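Tryptophanyl-tRNA synthetase (Cryptosporidium parvum Iowa II, PDB 3HV0) probably catalyses the ATP-dependent attachment of L-tryptophan to tRNA(Trp), as a class I aminoacyl-tRNA synthetase of which this chain holds the C-terminal, catalytic part. Local coordinates at residues Thr79-Gly82 with Ser87-Val90; Ala135-Lys140 with Lys364-Ile369. All coordinates share one frame; numbering follows the deposited sequence.

Interaction 1: Thr79-Gly82 with Ser87-Val90; sequences TGRG and SLHV. With TRP (tryptophan), chain C.
The methyl CD1 of Leu-88 sits over one face of the Arg-81 guanidinium, 3.2 Å from NE, which is tight for a carbon over a nitrogen. The two side chains lie alongside each other and run antiparallel. CG of Leu-88 stands over the rim of the same face, 3.8 Å above the plane. Arg-81 gets there by holding CG anti to its backbone N (chi1 154°) and then bending at chi2 (66°), which swings the guanidinium away from the ligand to the loop 87-90. Two of its nitrogens have partners outside the two segments: NE donates to Asn-138 OD1, and NH2 is hydrogen-bonded to Ser-85 OG.

Bound tryptophan lies against the backbone of the same strand end. CA of Gly-80, with no side chain in the way, comes within 3.4 Å of ligand CD2, and the Arg-81 N is equally close, 3.4 Å, to ligand CB. On the neighbouring strand 222-227, Pro-225 O hydrogen-bonds Thr-79 OG1, while Leu-88 N is anchored by Asp-141 OD1. His-89 and Val-90, with His-92, belong to the HVGH version of the class I HIGH signature.

Chemically, the work is divided: backbone at Gly-80 and Arg-81 touches the ligand, Glu-118 and Tyr-78 hydrogen-bond it, and the buried guanidinium turns instead to Leu-88, Asn-138 and Ser-85.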
ATOM      1  N   THR A  79      10.484  16.012  -5.222  1.00 24.20           N
ATOM      2  CA  THR A  79       9.309  16.851  -5.228  1.00 24.00           C
ATOM      3  C   THR A  79       8.150  16.067  -5.827  1.00 23.03           C
ATOM      4  O   THR A  79       8.348  14.968  -6.273  1.00 21.48           O
ATOM      5  CB  THR A  79       9.572  18.151  -5.947  1.00 23.77           C
ATOM      6  OG1 THR A  79       8.688  19.136  -5.419  1.00 27.24           O
ATOM      7  CG2 THR A  79       9.343  18.028  -7.425  1.00 23.33           C
ATOM      8  N   GLY A  80       6.953  16.623  -5.803  1.00 23.52           N
ATOM      9  CA  GLY A  80       5.765  15.877  -6.275  1.00 23.89           C
ATOM     10  C   GLY A  80       4.613  16.721  -6.752  1.00 23.82           C
ATOM     11  O   GLY A  80       4.683  17.941  -6.725  1.00 23.38           O
ATOM     12  N   ARG A  81       3.557  16.034  -7.207  1.00 24.11           N
ATOM     13  CA  ARG A  81       2.392  16.647  -7.812  1.00 24.05           C
ATOM     14  C   ARG A  81       1.157  15.711  -7.658  1.00 24.27           C
ATOM     15  O   ARG A  81       1.235  14.519  -7.869  1.00 23.56           O
ATOM     16  CB  ARG A  81       2.732  16.968  -9.266  1.00 23.85           C
ATOM     17  CG  ARG A  81       1.579  17.040 -10.244  1.00 25.80           C
ATOM     18  CD  ARG A  81       0.612  18.193  -9.973  1.00 27.47           C
ATOM     19  NE  ARG A  81      -0.511  18.178 -10.902  1.00 27.69           N
ATOM     20  CZ  ARG A  81      -1.582  18.950 -10.806  1.00 28.51           C
ATOM     21  NH1 ARG A  81      -1.696  19.817  -9.817  1.00 30.01           N
ATOM     22  NH2 ARG A  81      -2.555  18.847 -11.703  1.00 30.17           N
ATOM     23  N   GLY A  82       0.021  16.267  -7.265  1.00 24.83           N
ATOM     24  CA  GLY A  82      -1.218  15.500  -7.172  1.00 25.36           C
ATOM     25  C   GLY A  82      -2.111  15.764  -8.369  1.00 25.77           C
ATOM     26  O   GLY A  82      -2.643  16.855  -8.484  1.00 26.81           O
ATOM     27  N   SER A  87      -4.347  19.575 -16.498  1.00 28.17           N
ATOM     28  CA  SER A  87      -3.227  20.498 -16.650  1.00 28.51           C
ATOM     29  C   SER A  87      -2.795  21.129 -15.322  1.00 28.49           C
ATOM     30  O   SER A  87      -3.580  21.302 -14.401  1.00 28.91           O
ATOM     31  CB  SER A  87      -3.586  21.587 -17.651  1.00 28.51           C
ATOM     32  OG  SER A  87      -2.431  22.343 -17.967  1.00 29.89           O
ATOM     33  N   LEU A  88      -1.520  21.457 -15.226  1.00 28.90           N
ATOM     34  CA  LEU A  88      -0.984  22.120 -14.040  1.00 28.60           C
ATOM     35  C   LEU A  88      -1.386  23.591 -14.043  1.00 28.56           C
ATOM     36  O   LEU A  88      -1.409  24.220 -15.106  1.00 28.39           O
ATOM     37  CB  LEU A  88       0.541  21.991 -13.995  1.00 28.18           C
ATOM     38  CG  LEU A  88       1.071  20.764 -13.216  1.00 28.49           C
ATOM     39  CD1 LEU A  88       0.424  19.443 -13.665  1.00 27.73           C
ATOM     40  CD2 LEU A  88       2.591  20.687 -13.307  1.00 26.20           C
ATOM     41  N   HIS A  89      -1.716  24.132 -12.861  1.00 28.86           N
ATOM     42  CA  HIS A  89      -1.887  25.592 -12.712  1.00 28.98           C
ATOM     43  C   HIS A  89      -0.501  26.209 -12.837  1.00 28.70           C
ATOM     44  O   HIS A  89       0.517  25.523 -12.686  1.00 29.19           O
ATOM     45  CB  HIS A  89      -2.478  26.000 -11.356  1.00 29.40           C
ATOM     46  CG  HIS A  89      -3.758  25.302 -11.000  1.00 31.46           C
ATOM     47  ND1 HIS A  89      -3.954  24.684  -9.782  1.00 34.43           N
ATOM     48  CD2 HIS A  89      -4.911  25.139 -11.690  1.00 34.39           C
ATOM     49  CE1 HIS A  89      -5.172  24.165  -9.739  1.00 35.51           C
ATOM     50  NE2 HIS A  89      -5.774  24.426 -10.885  1.00 35.55           N
ATOM     51  N   VAL A  90      -0.449  27.504 -13.101  1.00 28.23           N
ATOM     52  CA  VAL A  90       0.830  28.194 -13.146  1.00 27.80           C
ATOM     53  C   VAL A  90       1.444  28.249 -11.743  1.00 27.93           C
ATOM     54  O   VAL A  90       2.676  28.307 -11.598  1.00 27.78           O
ATOM     55  CB  VAL A  90       0.687  29.603 -13.760  1.00 27.73           C
ATOM     56  CG1 VAL A  90       2.032  30.289 -13.885  1.00 26.82           C
ATOM     57  CG2 VAL A  90       0.049  29.501 -15.138  1.00 26.92           C
TER
HETATM   58  N   TRP C   1       0.396  15.471  -2.376  1.00 40.92           N
HETATM   59  CA  TRP C   1       1.109  16.578  -3.079  1.00 41.82           C
HETATM   60  C   TRP C   1       0.099  17.547  -3.676  1.00 42.03           C
HETATM   61  O   TRP C   1      -1.075  17.183  -3.873  1.00 42.03           O
HETATM   62  CB  TRP C   1       2.070  16.058  -4.167  1.00 41.01           C
HETATM   63  CG  TRP C   1       3.420  15.636  -3.637  1.00 40.98           C
HETATM   64  CD1 TRP C   1       3.876  14.352  -3.462  1.00 39.94           C
HETATM   65  CD2 TRP C   1       4.499  16.493  -3.230  1.00 40.06           C
HETATM   66  NE1 TRP C   1       5.156  14.364  -2.977  1.00 39.06           N
HETATM   67  CE2 TRP C   1       5.558  15.663  -2.812  1.00 39.94           C
HETATM   68  CE3 TRP C   1       4.671  17.873  -3.180  1.00 39.82           C
HETATM   69  CZ2 TRP C   1       6.770  16.171  -2.350  1.00 41.23           C
HETATM   70  CZ3 TRP C   1       5.874  18.375  -2.716  1.00 41.50           C
HETATM   71  CH2 TRP C   1       6.907  17.521  -2.296  1.00 40.91           C
HETATM   72  OXT TRP C   1       0.462  18.707  -3.948  1.00 42.53           O

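Interaction 2: Ala135-Lys140 with Lys364-Ile369; sequences AYENMK and KNREAI
Arg-366 meets Glu-137 at about a right angle, chain against chain, yet their flat ends are turned almost into one plane, with carboxylate and guanidinium 25° apart. NH2 points nearly straight at OE1 (N-H...O 175°) over 2.6 Å and reaches the anti lone pair of that oxygen, the one facing away from OE2. This is a single-nitrogen salt bridge. The same NH2 also donates to the helix carbonyl Glu-137 O at 3.0 Å, a more bent bond in which the donor stands above the carbonyl plane. Two acceptors from one residue thus grip one nitrogen and limit how the guanidinium can turn.

Lys-140 runs across a face of that guanidinium: its CD lies 3.4 Å from Arg-366 NH2, and CB packs over the rim. Arg-366 spans the gap because its chain is extended from CG to NE, starting from CG anti to the backbone N (chi1 -162°). The lysine uses its methylenes here, while its NZ reaches back along the helix to Glu-137 OE1 at a long 3.8 Å. With two cations near OE1, the carboxylate is probably favoured in its charged form.

On the Ile-369 side, CG2 rests 3.9 Å from Lys-140 CG, the isoleucine lying antiparallel along the lysine.

Arg-366 NE adds a second salt bridge, to Asp-141 OD2 one turn on from Glu-137, so helix 128-143 holds the arginine at two acidic residues. The buried side of the same helix lies on the sheet, Met-139 reaching Ile-154 of strand 152-156 and Leu-114 of strand 110-114, while Ile-374 of helix 371-378 touches both Met-139 and Lys-140.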
ATOM      1  N   ALA A 135      -2.381  12.035 -14.471  1.00 24.77           N
ATOM      2  CA  ALA A 135      -0.983  11.865 -14.117  1.00 24.61           C
ATOM      3  C   ALA A 135      -0.084  11.933 -15.340  1.00 24.69           C
ATOM      4  O   ALA A 135       0.920  12.639 -15.325  1.00 24.26           O
ATOM      5  CB  ALA A 135      -0.769  10.560 -13.404  1.00 24.38           C
ATOM      6  N   TYR A 136      -0.442  11.216 -16.399  1.00 25.14           N
ATOM      7  CA  TYR A 136       0.438  11.152 -17.570  1.00 25.92           C
ATOM      8  C   TYR A 136       0.491  12.463 -18.340  1.00 25.46           C
ATOM      9  O   TYR A 136       1.551  12.842 -18.835  1.00 25.30           O
ATOM     10  CB  TYR A 136       0.156   9.934 -18.466  1.00 26.11           C
ATOM     11  CG  TYR A 136       1.094   8.810 -18.081  1.00 28.96           C
ATOM     12  CD1 TYR A 136       2.165   8.434 -18.893  1.00 31.52           C
ATOM     13  CD2 TYR A 136       0.962   8.181 -16.846  1.00 32.23           C
ATOM     14  CE1 TYR A 136       3.053   7.412 -18.483  1.00 32.82           C
ATOM     15  CE2 TYR A 136       1.825   7.167 -16.438  1.00 33.01           C
ATOM     16  CZ  TYR A 136       2.864   6.794 -17.248  1.00 33.53           C
ATOM     17  OH  TYR A 136       3.686   5.793 -16.785  1.00 35.71           O
ATOM     18  N   GLU A 137      -0.628  13.170 -18.410  1.00 25.12           N
ATOM     19  CA  GLU A 137      -0.624  14.483 -19.041  1.00 25.15           C
ATOM     20  C   GLU A 137       0.188  15.450 -18.208  1.00 24.92           C
ATOM     21  O   GLU A 137       1.003  16.213 -18.738  1.00 24.73           O
ATOM     22  CB  GLU A 137      -2.042  15.008 -19.224  1.00 25.28           C
ATOM     23  CG  GLU A 137      -2.879  14.201 -20.199  1.00 25.87           C
ATOM     24  CD  GLU A 137      -2.304  14.197 -21.593  1.00 26.72           C
ATOM     25  OE1 GLU A 137      -1.630  15.168 -21.963  1.00 26.83           O
ATOM     26  OE2 GLU A 137      -2.532  13.213 -22.323  1.00 28.30           O
ATOM     27  N   ASN A 138      -0.033  15.406 -16.898  1.00 24.92           N
ATOM     28  CA  ASN A 138       0.767  16.194 -15.942  1.00 24.73           C
ATOM     29  C   ASN A 138       2.281  16.000 -16.098  1.00 25.05           C
ATOM     30  O   ASN A 138       3.021  16.971 -15.995  1.00 25.01           O
ATOM     31  CB  ASN A 138       0.353  15.876 -14.511  1.00 24.28           C
ATOM     32  CG  ASN A 138      -0.972  16.533 -14.113  1.00 24.05           C
ATOM     33  OD1 ASN A 138      -1.275  16.615 -12.930  1.00 23.33           O
ATOM     34  ND2 ASN A 138      -1.764  17.003 -15.092  1.00 22.57           N
ATOM     35  N   MET A 139       2.730  14.767 -16.358  1.00 25.40           N
ATOM     36  CA  MET A 139       4.157  14.495 -16.611  1.00 25.94           C
ATOM     37  C   MET A 139       4.710  15.312 -17.760  1.00 25.53           C
ATOM     38  O   MET A 139       5.846  15.784 -17.687  1.00 25.48           O
ATOM     39  CB  MET A 139       4.416  13.025 -16.959  1.00 26.58           C
ATOM     40  CG  MET A 139       4.157  12.063 -15.840  1.00 28.70           C
ATOM     41  SD  MET A 139       4.870  10.429 -16.100  1.00 33.47           S
ATOM     42  CE  MET A 139       6.367  10.887 -16.984  1.00 31.41           C
ATOM     43  N   LYS A 140       3.919  15.446 -18.820  1.00 25.19           N
ATOM     44  CA  LYS A 140       4.304  16.248 -19.973  1.00 25.53           C
ATOM     45  C   LYS A 140       4.546  17.711 -19.583  1.00 25.41           C
ATOM     46  O   LYS A 140       5.535  18.332 -20.012  1.00 25.48           O
ATOM     47  CB  LYS A 140       3.232  16.181 -21.077  1.00 25.67           C
ATOM     48  CG  LYS A 140       3.017  14.805 -21.677  1.00 26.41           C
ATOM     49  CD  LYS A 140       1.824  14.778 -22.626  1.00 27.59           C
ATOM     50  CE  LYS A 140       1.918  13.572 -23.563  1.00 29.20           C
ATOM     51  NZ  LYS A 140       0.720  13.382 -24.434  1.00 31.00           N
ATOM     52  N   LYS A 364       5.007  25.154 -26.183  1.00 24.46           N
ATOM     53  CA  LYS A 364       5.860  24.618 -27.248  1.00 24.85           C
ATOM     54  C   LYS A 364       6.804  23.529 -26.737  1.00 24.74           C
ATOM     55  O   LYS A 364       7.005  22.527 -27.404  1.00 24.77           O
ATOM     56  CB  LYS A 364       6.652  25.715 -27.979  1.00 25.29           C
ATOM     57  CG  LYS A 364       7.743  26.400 -27.154  1.00 26.19           C
ATOM     58  CD  LYS A 364       8.932  26.871 -28.005  1.00 26.99           C
ATOM     59  CE  LYS A 364      10.239  26.804 -27.183  1.00 27.41           C
ATOM     60  NZ  LYS A 364      10.075  27.216 -25.746  1.00 26.48           N
ATOM     61  N   ASN A 365       7.364  23.714 -25.544  1.00 24.96           N
ATOM     62  CA  ASN A 365       8.182  22.674 -24.908  1.00 24.77           C
ATOM     63  C   ASN A 365       7.376  21.404 -24.663  1.00 24.76           C
ATOM     64  O   ASN A 365       7.915  20.304 -24.712  1.00 24.87           O
ATOM     65  CB  ASN A 365       8.745  23.146 -23.571  1.00 24.79           C
ATOM     66  CG  ASN A 365       9.857  24.157 -23.717  1.00 24.75           C
ATOM     67  OD1 ASN A 365      10.484  24.274 -24.766  1.00 25.17           O
ATOM     68  ND2 ASN A 365      10.111  24.898 -22.649  1.00 25.22           N
ATOM     69  N   ARG A 366       6.086  21.563 -24.393  1.00 24.80           N
ATOM     70  CA  ARG A 366       5.186  20.419 -24.212  1.00 24.75           C
ATOM     71  C   ARG A 366       4.894  19.678 -25.518  1.00 24.83           C
ATOM     72  O   ARG A 366       4.694  18.459 -25.493  1.00 24.80           O
ATOM     73  CB  ARG A 366       3.869  20.862 -23.581  1.00 24.64           C
ATOM     74  CG  ARG A 366       3.095  19.724 -22.970  1.00 24.69           C
ATOM     75  CD  ARG A 366       1.687  20.137 -22.600  1.00 24.49           C
ATOM     76  NE  ARG A 366       1.078  19.118 -21.753  1.00 24.05           N
ATOM     77  CZ  ARG A 366       0.354  18.085 -22.173  1.00 22.91           C
ATOM     78  NH1 ARG A 366       0.103  17.908 -23.455  1.00 22.84           N
ATOM     79  NH2 ARG A 366      -0.135  17.228 -21.283  1.00 23.10           N
ATOM     80  N   GLU A 367       4.875  20.392 -26.650  1.00 24.75           N
ATOM     81  CA  GLU A 367       4.650  19.734 -27.947  1.00 24.83           C
ATOM     82  C   GLU A 367       5.771  18.758 -28.295  1.00 24.59           C
ATOM     83  O   GLU A 367       5.559  17.862 -29.098  1.00 24.47           O
ATOM     84  CB  GLU A 367       4.511  20.718 -29.111  1.00 25.00           C
ATOM     85  CG  GLU A 367       3.560  21.871 -28.917  1.00 25.99           C
ATOM     86  CD  GLU A 367       3.381  22.714 -30.173  1.00 27.57           C
ATOM     87  OE1 GLU A 367       2.836  22.204 -31.167  1.00 28.74           O
ATOM     88  OE2 GLU A 367       3.778  23.899 -30.170  1.00 29.33           O
ATOM     89  N   ALA A 368       6.951  18.944 -27.703  1.00 24.50           N
ATOM     90  CA  ALA A 368       8.106  18.075 -27.953  1.00 24.47           C
ATOM     91  C   ALA A 368       8.136  16.854 -27.051  1.00 24.60           C
ATOM     92  O   ALA A 368       9.149  16.173 -26.975  1.00 24.80           O
ATOM     93  CB  ALA A 368       9.395  18.856 -27.786  1.00 24.32           C
ATOM     94  N   ILE A 369       7.036  16.569 -26.371  1.00 24.80           N
ATOM     95  CA  ILE A 369       6.999  15.483 -25.413  1.00 24.93           C
ATOM     96  C   ILE A 369       6.069  14.380 -25.905  1.00 25.12           C
ATOM     97  O   ILE A 369       4.856  14.545 -25.929  1.00 25.45           O
ATOM     98  CB  ILE A 369       6.543  15.995 -24.028  1.00 25.09           C
ATOM     99  CG1 ILE A 369       7.358  17.233 -23.658  1.00 25.16           C
ATOM    100  CG2 ILE A 369       6.661  14.901 -22.972  1.00 24.24           C
ATOM    101  CD1 ILE A 369       7.314  17.580 -22.214  1.00 26.56           C
TER

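Helix 128-143 joins the two contacts, whose centres are 12 Å apart. Asn-138, one residue after Glu-137 of interaction 2, turns the other way: its OD1 lies 2.7 Å from Arg-81 NE, a probable hydrogen bond, and its CG packs 3.3 Å from Leu-88 CD1, so it meets both partners of interaction 1. Asp-141 accepts from both 87-90 and 364-369. Interaction 1 supplies Thr-79 to Gly-82 of the tryptophan pocket. Interaction 2 lies farther out, its centre about 17 Å from the chain's centre against about 7 Å for interaction 1, and ties helix 344-367 to the helix whose Asn-138 hydrogen-bonds Arg-81, beside the loop that carries the first signature histidine, His-89.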